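Local coordinates for protein D,D-dipeptidase/D,D-carboxypeptidase (Enterococcus faecalis, PDB 4MUQ) that is a zinc-dependent D,D-peptidase of vancomycin resistance that probably hydrolyses D-Ala-D-Ala and trims the terminal D-Ala from cell-wall precursors, at residues A[197-202]-A[214-219]; A[218-223]-A[243-248]. One frame throughout, in Å; residues are numbered along the deposited sequence.

Contact 1: A[197-202]-A[214-219]; sequences YLEDNK and EIYYVP
Y197 in the loop 197-202 meets strand 214-219 through one direct backbone hydrogen bond, Y217 N to Y197 O (2.8 Å), nearly straight at hydrogen (168°). The same carbonyl oxygen also takes a CA-H...O contact from Y216 CA at 3.3 Å. Two residues on, a water bridges loop and strand, accepting from E199 N and donating to Y217 O. The Y216 ring carries the side-chain contact: its CG sits between the backbone N and the carbonyl carbon (chi1 62°), and the ring runs alongside both E199 and K202. E199 lays CG over one face, a CH-pi contact 4.2 Å from the ring centroid, while its OE2 reaches on to a salt bridge with K228. K202 runs its aliphatic chain beside CD2 and CE2 of the ring, CE standing 3.5 Å from Y216 CE2; its NZ is at most a weak, long cation-pi partner. K202 CD also touches the carboxylate of E214, with OE2 at 3.6 Å, but the charges stay beyond salt-bridge range and E214 OE1 pairs with R251 instead. Farther along the strand, L198 CD2 abuts the edge of the Y217 ring, in its plane, 3.9 Å from Y217 CD2. The loop is tied within itself by L198 N to N201 OD1 and N201 N to L198 O. This is a connection from helix 187-194 into edge strand 203-205, laid against the neighbouring strand of an antiparallel sheet.

Contact 2: A[218-223]-A[243-248]; sequences VPAKDD and DGFVVT
V218 and F245 form an antiparallel hydrogen-bonded pair: V218 N donates to F245 O and F245 N to V218 O, both at 2.8 Å. Beyond this pair, A220 N donates to D243 O at 2.9 Å, a nearly straight bond (169°) that continues the ladder past the end of strand 213-219. A water donates to both A220 O and D243 O, so the D243 carbonyl oxygen is held by a backbone N-H and a water. Between these bonds lies the non-hydrogen-bonded pair P219 and G244, whose CA atoms come within 4.2 Å of each other. G244 CA also approaches V218 O to 3.4 Å. The two strands are the central pair of a four-stranded antiparallel sheet, joined in sequence through strands 224-230 and 234-239. Apolar contacts lie on the face that carries V218 and F245. V218 CG2, anti to its carbonyl carbon, meets V247 CG2 at 4.1 Å, the two valines crossing at a slant. CE2 of the F245 ring approaches A220 CB to 4.0 Å. Other parts of the chain cover this face: V218, A220 and F245 all touch T225, while I13 packs on both A220 and F245. The D243 carboxylate is held from outside the two segments, by Y217 OH at OD1 and by a salt bridge with K195 at OD2; N240 OD1 accepts from the backbone N of D243 and G244.

Contacts 1 and 2 follow each other along strand 213-219, sharing V218 and P219, with centres 10 Å apart. Contact 1 lays a loop against this strand, and contact 2 joins it to strand 244-250 in the same antiparallel sheet. They meet directly where Y217 OH hydrogen-bonds D243 OD1 (2.7 Å), and where V247 N hydrogen-bonds Y216 O (2.8 Å). I215 CG2 packs on V246 CG1 at 3.7 Å. Both lie away from the zinc site of H108, D115 and H168 and its phosphinate pocket; the centres of contacts 1 and 2 are about 20 and 19 Å from the centre of the chain, on the same side of it.

Contact 1: A[197-202]-A[214-219]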
loop_
_atom_site.group_PDB
_atom_site.type_symbol
_atom_site.label_atom_id
_atom_site.label_comp_id
_atom_site.label_asym_id
_atom_site.label_seq_id
_atom_site.Cartn_x
_atom_site.Cartn_y
_atom_site.Cartn_z
ATOM N N TYR A 197 -11.329 9.661 13.689
ATOM C CA TYR A 197 -12.671 9.583 13.116
ATOM C C TYR A 197 -13.339 8.244 13.423
ATOM O O TYR A 197 -13.121 7.257 12.726
ATOM C CB TYR A 197 -12.614 9.810 11.603
ATOM C CG TYR A 197 -12.130 11.189 11.225
ATOM C CD1 TYR A 197 -13.016 12.255 11.134
ATOM C CD2 TYR A 197 -10.789 11.432 10.979
ATOM C CE1 TYR A 197 -12.579 13.520 10.801
ATOM C CE2 TYR A 197 -10.345 12.698 10.656
ATOM C CZ TYR A 197 -11.246 13.733 10.556
ATOM O OH TYR A 197 -10.800 14.991 10.226
ATOM N N LEU A 198 -14.152 8.214 14.471
ATOM C CA LEU A 198 -14.863 6.997 14.855
ATOM C C LEU A 198 -16.221 6.955 14.166
ATOM O O LEU A 198 -16.557 7.859 13.406
ATOM C CB LEU A 198 -15.030 6.947 16.367
ATOM C CG LEU A 198 -13.721 7.214 17.104
ATOM C CD1 LEU A 198 -13.957 7.274 18.596
ATOM C CD2 LEU A 198 -12.719 6.132 16.768
ATOM N N GLU A 199 -17.005 5.914 14.422
ATOM C CA GLU A 199 -18.268 5.753 13.704
ATOM C C GLU A 199 -19.231 6.916 13.920
ATOM O O GLU A 199 -20.036 7.243 13.045
ATOM C CB GLU A 199 -18.947 4.441 14.075
ATOM C CG GLU A 199 -20.172 4.144 13.234
ATOM C CD GLU A 199 -20.854 2.867 13.649
ATOM O OE1 GLU A 199 -20.256 2.123 14.453
ATOM O OE2 GLU A 199 -21.980 2.612 13.173
ATOM N N ASP A 200 -19.129 7.555 15.079
ATOM C CA ASP A 200 -20.026 8.657 15.393
ATOM C C ASP A 200 -19.453 10.015 14.989
ATOM O O ASP A 200 -20.090 11.048 15.185
ATOM C CB ASP A 200 -20.433 8.620 16.866
ATOM C CG ASP A 200 -21.301 7.416 17.196
ATOM O OD1 ASP A 200 -22.025 6.939 16.295
ATOM O OD2 ASP A 200 -21.260 6.946 18.354
ATOM N N ASN A 201 -18.251 10.007 14.419
ATOM C CA ASN A 201 -17.718 11.180 13.730
ATOM C C ASN A 201 -16.868 10.748 12.535
ATOM O O ASN A 201 -15.641 10.866 12.529
ATOM C CB ASN A 201 -16.964 12.133 14.675
ATOM C CG ASN A 201 -15.678 11.535 15.232
ATOM O OD1 ASN A 201 -15.657 10.402 15.716
ATOM N ND2 ASN A 201 -14.592 12.301 15.154
ATOM N N LYS A 202 -17.550 10.220 11.523
ATOM C CA LYS A 202 -16.893 9.684 10.338
ATOM C C LYS A 202 -16.175 10.767 9.545
ATOM O O LYS A 202 -16.546 11.942 9.597
ATOM C CB LYS A 202 -17.922 9.001 9.439
ATOM C CG LYS A 202 -18.665 7.845 10.083
ATOM C CD LYS A 202 -19.581 7.156 9.071
ATOM C CE LYS A 202 -20.343 5.996 9.700
ATOM N NZ LYS A 202 -21.678 6.400 10.201
ATOM N N GLU A 214 -17.515 7.745 3.048
ATOM C CA GLU A 214 -17.223 7.949 4.461
ATOM C C GLU A 214 -16.226 6.918 4.944
ATOM O O GLU A 214 -16.252 5.761 4.509
ATOM C CB GLU A 214 -18.493 7.869 5.302
ATOM C CG GLU A 214 -19.421 9.051 5.116
ATOM C CD GLU A 214 -20.557 9.051 6.114
ATOM O OE1 GLU A 214 -21.443 8.181 6.001
ATOM O OE2 GLU A 214 -20.557 9.919 7.014
ATOM N N ILE A 215 -15.334 7.344 5.831
ATOM C CA ILE A 215 -14.289 6.480 6.368
ATOM C C ILE A 215 -14.247 6.639 7.883
ATOM O O ILE A 215 -14.356 7.758 8.402
ATOM C CB ILE A 215 -12.924 6.869 5.805
ATOM C CG1 ILE A 215 -12.945 6.798 4.282
ATOM C CG2 ILE A 215 -11.837 5.939 6.323
ATOM C CD1 ILE A 215 -11.724 7.389 3.645
ATOM N N TYR A 216 -14.110 5.526 8.596
ATOM C CA TYR A 216 -13.985 5.597 10.048
ATOM C C TYR A 216 -13.185 4.437 10.618
ATOM O O TYR A 216 -13.028 3.389 9.983
ATOM C CB TYR A 216 -15.355 5.738 10.742
ATOM C CG TYR A 216 -16.330 4.598 10.531
ATOM C CD1 TYR A 216 -16.489 3.608 11.497
ATOM C CD2 TYR A 216 -17.104 4.524 9.381
ATOM C CE1 TYR A 216 -17.388 2.576 11.317
ATOM C CE2 TYR A 216 -18.008 3.495 9.192
ATOM C CZ TYR A 216 -18.143 2.523 10.165
ATOM O OH TYR A 216 -19.041 1.495 9.984
ATOM N N TYR A 217 -12.672 4.653 11.823
ATOM C CA TYR A 217 -11.870 3.671 12.529
ATOM C C TYR A 217 -12.709 2.971 13.588
ATOM O O TYR A 217 -13.554 3.595 14.227
ATOM C CB TYR A 217 -10.684 4.374 13.190
ATOM C CG TYR A 217 -9.893 3.505 14.137
ATOM C CD1 TYR A 217 -8.979 2.569 13.659
ATOM C CD2 TYR A 217 -10.049 3.628 15.509
ATOM C CE1 TYR A 217 -8.255 1.783 14.527
ATOM C CE2 TYR A 217 -9.328 2.843 16.380
ATOM C CZ TYR A 217 -8.429 1.921 15.879
ATOM O OH TYR A 217 -7.711 1.142 16.757
ATOM N N VAL A 218 -12.474 1.671 13.751
ATOM C CA VAL A 218 -13.115 0.867 14.781
ATOM C C VAL A 218 -12.029 0.111 15.534
ATOM O O VAL A 218 -11.330 -0.711 14.948
ATOM C CB VAL A 218 -14.098 -0.155 14.170
ATOM C CG1 VAL A 218 -14.734 -1.006 15.260
ATOM C CG2 VAL A 218 -15.171 0.546 13.352
ATOM N N PRO A 219 -11.856 0.390 16.831
ATOM C CA PRO A 219 -10.838 -0.351 17.587
ATOM C C PRO A 219 -11.200 -1.831 17.743
ATOM O O PRO A 219 -12.366 -2.172 17.947
ATOM C CB PRO A 219 -10.865 0.333 18.959
ATOM C CG PRO A 219 -12.260 0.878 19.083
ATOM C CD PRO A 219 -12.618 1.320 17.687
HETATM O O HOH W 1 -15.788 3.496 15.823
#

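Contact 2: A[218-223]-A[243-248]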
loop_
_atom_site.group_PDB
_atom_site.type_symbol
_atom_site.label_atom_id
_atom_site.label_comp_id
_atom_site.label_asym_id
_atom_site.label_seq_id
_atom_site.Cartn_x
_atom_site.Cartn_y
_atom_site.Cartn_z
ATOM N N VAL A 218 -12.474 1.671 13.751
ATOM C CA VAL A 218 -13.115 0.867 14.781
ATOM C C VAL A 218 -12.029 0.111 15.534
ATOM O O VAL A 218 -11.330 -0.711 14.948
ATOM C CB VAL A 218 -14.098 -0.155 14.170
ATOM C CG1 VAL A 218 -14.734 -1.006 15.260
ATOM C CG2 VAL A 218 -15.171 0.546 13.352
ATOM N N PRO A 219 -11.856 0.390 16.831
ATOM C CA PRO A 219 -10.838 -0.351 17.587
ATOM C C PRO A 219 -11.200 -1.831 17.743
ATOM O O PRO A 219 -12.366 -2.172 17.947
ATOM C CB PRO A 219 -10.865 0.333 18.959
ATOM C CG PRO A 219 -12.260 0.878 19.083
ATOM C CD PRO A 219 -12.618 1.320 17.687
ATOM N N ALA A 220 -10.206 -2.707 17.660
ATOM C CA ALA A 220 -10.456 -4.133 17.826
ATOM C C ALA A 220 -10.670 -4.492 19.286
ATOM O O ALA A 220 -9.932 -4.042 20.166
ATOM C CB ALA A 220 -9.309 -4.947 17.252
ATOM N N LYS A 221 -11.693 -5.299 19.544
ATOM C CA LYS A 221 -11.870 -5.868 20.869
ATOM C C LYS A 221 -10.989 -7.105 20.993
ATOM O O LYS A 221 -10.489 -7.613 19.990
ATOM C CB LYS A 221 -13.339 -6.199 21.122
ATOM C CG LYS A 221 -14.211 -4.959 21.277
ATOM C CD LYS A 221 -15.637 -5.313 21.658
ATOM C CE LYS A 221 -16.373 -4.092 22.187
ATOM N NZ LYS A 221 -16.069 -2.874 21.379
ATOM N N ASP A 222 -10.783 -7.578 22.218
ATOM C CA ASP A 222 -9.911 -8.727 22.448
ATOM C C ASP A 222 -10.380 -9.989 21.718
ATOM O O ASP A 222 -9.574 -10.864 21.388
ATOM C CB ASP A 222 -9.769 -9.007 23.946
ATOM C CG ASP A 222 -8.944 -7.952 24.662
ATOM O OD1 ASP A 222 -8.168 -7.238 23.989
ATOM O OD2 ASP A 222 -9.068 -7.846 25.903
ATOM N N ASP A 223 -11.681 -10.071 21.461
ATOM C CA ASP A 223 -12.272 -11.247 20.833
ATOM C C ASP A 223 -12.944 -10.903 19.502
ATOM O O ASP A 223 -12.285 -10.830 18.463
ATOM C CB ASP A 223 -13.282 -11.887 21.788
ATOM C CG ASP A 223 -13.918 -13.132 21.214
ATOM O OD1 ASP A 223 -13.279 -13.794 20.367
ATOM O OD2 ASP A 223 -15.062 -13.443 21.609
ATOM N N ASP A 243 -4.119 -2.383 15.695
ATOM C CA ASP A 243 -5.056 -2.309 16.798
ATOM C C ASP A 243 -6.513 -2.210 16.399
ATOM O O ASP A 243 -7.358 -2.102 17.269
ATOM C CB ASP A 243 -4.682 -1.135 17.721
ATOM C CG ASP A 243 -4.562 0.195 16.970
ATOM O OD1 ASP A 243 -5.288 0.390 15.974
ATOM O OD2 ASP A 243 -3.748 1.050 17.392
ATOM N N GLY A 244 -6.828 -2.232 15.112
ATOM C CA GLY A 244 -8.217 -2.058 14.722
ATOM C C GLY A 244 -8.459 -2.068 13.227
ATOM O O GLY A 244 -7.623 -2.534 12.423
ATOM N N PHE A 245 -9.617 -1.532 12.856
ATOM C CA PHE A 245 -10.123 -1.640 11.506
ATOM C C PHE A 245 -10.442 -0.268 10.937
ATOM O O PHE A 245 -10.837 0.651 11.670
ATOM C CB PHE A 245 -11.381 -2.517 11.484
ATOM C CG PHE A 245 -11.172 -3.905 12.025
ATOM C CD1 PHE A 245 -10.613 -4.899 11.223
ATOM C CD2 PHE A 245 -11.517 -4.218 13.331
ATOM C CE1 PHE A 245 -10.420 -6.181 11.717
ATOM C CE2 PHE A 245 -11.322 -5.499 13.834
ATOM C CZ PHE A 245 -10.772 -6.484 13.022
ATOM N N VAL A 246 -10.276 -0.139 9.625
ATOM C CA VAL A 246 -10.723 1.033 8.895
ATOM C C VAL A 246 -11.843 0.613 7.950
ATOM O O VAL A 246 -11.683 -0.323 7.149
ATOM C CB VAL A 246 -9.576 1.672 8.106
ATOM C CG1 VAL A 246 -10.085 2.857 7.293
ATOM C CG2 VAL A 246 -8.493 2.120 9.064
ATOM N N VAL A 247 -12.971 1.302 8.052
ATOM C CA VAL A 247 -14.159 0.993 7.272
ATOM C C VAL A 247 -14.393 2.096 6.246
ATOM O O VAL A 247 -14.387 3.286 6.594
ATOM C CB VAL A 247 -15.406 0.872 8.187
ATOM C CG1 VAL A 247 -16.641 0.532 7.371
ATOM C CG2 VAL A 247 -15.154 -0.173 9.271
ATOM N N THR A 248 -14.607 1.698 4.991
ATOM C CA THR A 248 -14.850 2.632 3.898
ATOM C C THR A 248 -16.228 2.351 3.318
ATOM O O THR A 248 -16.502 1.241 2.865
ATOM C CB THR A 248 -13.767 2.494 2.789
ATOM O OG1 THR A 248 -12.471 2.691 3.365
ATOM C CG2 THR A 248 -13.979 3.525 1.699
HETATM O O HOH W 2 -7.392 -2.727 20.034
#